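Local coordinates for putative short-chain dehydrogenase/reductase (Burkholderia xenovorans, PDB 5JY1) that binds NAD and probably acts as an NAD-dependent oxidoreductase of the short-chain dehydrogenase/reductase family, at the interface of chains A and B. Numbering follows the deposited sequence. Chains: chain A/B, Putative short-chain dehydrogenase/reductase.

The interface of chains A and B. Residues chain A 231, 234, 251-256; chain B 237, 242, 245-246.
The ring of B:Phe245 lies flat against the peptide that joins A:Asp254 to A:Gly255. The amide N of A:Gly255 sits 3.2 Å above the ring plane, over its centre, while the carbonyl carbon of A:Asp254 stands over the same face nearer the rim, 3.7 Å from the centroid. CE1 of the ring meets A:Gly255 CA at 3.4 Å, and A:Asp254 CA lies on that same face, 3.5 Å from CE2. With CG anti to the backbone N (chi1 -152°), B:Phe245 turns its ring beside its own carbonyl carbon, and the same glycine amide that covers the ring can thus also reach the carbonyl. A:Gly255 N donates to B:Phe245 O at 2.9 Å, 154° at the hydrogen, with the donor tilted 33° from the carbonyl plane; A:Asp254 N adds a weak bond to the same oxygen. Within chain A, the turn is braced by A:Gly256 N, which donates to the carboxylate OD1 of A:Asp254 from above the carboxylate plane.

Beyond this polar end, B:Val246 lies across strand 250-253 of chain A. Its CG2 touches both methyls of A:Val253, each at 3.9 Å, the two side chains crossing obliquely. CG1 lies 3.7 Å from the backbone carbonyl O of A:His252 and also touches A:Leu251 CD1, the leucine and valine side chains crossing at about a right angle. The interface is two-fold symmetric, so the contact has a twin with the chains exchanged; it may be part of a biological tetramer, as SDR enzymes are often tetrameric. At its far end B:Phe237 places CE1 against A:Ala234 CA on helix 227-239, and its CE2 meets A:Leu251 CD2 tip to tip at 4.1 Å.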
# COMPACT_ATOMS: atom_id res chain seq x y z
N ILE A 231 17.98 9.60 10.83
CA ILE A 231 16.58 10.03 10.85
C ILE A 231 16.48 11.54 10.67
O ILE A 231 15.60 12.02 9.94
CB ILE A 231 15.88 9.58 12.15
CG1 ILE A 231 16.19 8.11 12.48
CG2 ILE A 231 14.37 9.82 12.05
CD1 ILE A 231 15.84 7.11 11.37
N ALA A 234 15.92 13.05 7.16
CA ALA A 234 14.59 12.80 6.61
C ALA A 234 13.57 13.75 7.21
O ALA A 234 12.68 14.25 6.51
CB ALA A 234 14.19 11.34 6.86
N LEU A 251 6.84 7.57 4.79
CA LEU A 251 8.18 7.23 4.32
C LEU A 251 8.87 6.39 5.39
O LEU A 251 8.94 6.79 6.56
CB LEU A 251 9.01 8.48 4.00
CG LEU A 251 10.35 8.18 3.32
CD1 LEU A 251 10.16 7.68 1.89
CD2 LEU A 251 11.26 9.41 3.36
N HIS A 252 9.38 5.23 4.98
CA HIS A 252 10.17 4.41 5.88
C HIS A 252 11.62 4.89 5.88
O HIS A 252 12.23 5.01 4.82
CB HIS A 252 10.10 2.94 5.45
CG HIS A 252 8.72 2.38 5.49
ND1 HIS A 252 7.83 2.53 4.45
CD2 HIS A 252 8.05 1.70 6.46
CE1 HIS A 252 6.68 1.94 4.77
NE2 HIS A 252 6.79 1.43 5.98
N VAL A 253 12.15 5.14 7.08
CA VAL A 253 13.55 5.56 7.25
C VAL A 253 14.21 4.54 8.17
O VAL A 253 14.33 4.76 9.39
CB VAL A 253 13.65 6.99 7.79
CG1 VAL A 253 15.11 7.47 7.79
CG2 VAL A 253 12.81 7.94 6.94
N ASP A 254 14.66 3.42 7.58
CA ASP A 254 14.87 2.21 8.37
C ASP A 254 15.91 1.29 7.75
O ASP A 254 15.93 0.10 8.07
CB ASP A 254 13.54 1.41 8.50
CG ASP A 254 12.93 1.04 7.14
OD1 ASP A 254 13.54 1.35 6.10
OD2 ASP A 254 11.83 0.44 7.11
N GLY A 255 16.78 1.82 6.89
CA GLY A 255 17.76 0.96 6.25
C GLY A 255 17.16 -0.02 5.28
O GLY A 255 17.85 -0.97 4.87
N GLY A 256 15.90 0.15 4.93
CA GLY A 256 15.22 -0.78 4.05
C GLY A 256 14.45 -1.88 4.74
O GLY A 256 13.92 -2.76 4.04
N PHE B 237 16.99 15.04 -2.62
CA PHE B 237 16.89 14.23 -1.41
C PHE B 237 17.35 12.80 -1.67
O PHE B 237 18.21 12.27 -0.96
CB PHE B 237 15.46 14.23 -0.88
CG PHE B 237 15.24 13.33 0.30
CD1 PHE B 237 15.84 13.61 1.53
CD2 PHE B 237 14.44 12.20 0.19
CE1 PHE B 237 15.63 12.78 2.62
CE2 PHE B 237 14.24 11.36 1.28
CZ PHE B 237 14.84 11.65 2.50
N MET B 242 21.19 12.86 2.59
CA MET B 242 20.00 13.03 3.42
C MET B 242 19.17 11.77 3.46
O MET B 242 18.49 11.50 4.46
CB MET B 242 19.14 14.19 2.91
CG MET B 242 19.81 15.55 2.99
SD MET B 242 18.70 16.84 2.41
CE MET B 242 17.57 16.98 3.80
N PHE B 245 19.59 6.48 4.77
CA PHE B 245 18.96 5.36 5.46
C PHE B 245 17.59 5.01 4.86
O PHE B 245 16.78 4.34 5.51
CB PHE B 245 18.84 5.69 6.96
CG PHE B 245 18.85 4.47 7.86
CD1 PHE B 245 19.82 3.49 7.74
CD2 PHE B 245 17.89 4.35 8.87
CE1 PHE B 245 19.83 2.38 8.58
CE2 PHE B 245 17.90 3.26 9.72
CZ PHE B 245 18.86 2.27 9.58
N VAL B 246 17.34 5.44 3.62
CA VAL B 246 16.06 5.24 2.94
C VAL B 246 16.34 4.46 1.65
O VAL B 246 17.10 4.92 0.80
CB VAL B 246 15.38 6.58 2.60
CG1 VAL B 246 14.02 6.35 1.92
CG2 VAL B 246 15.22 7.48 3.86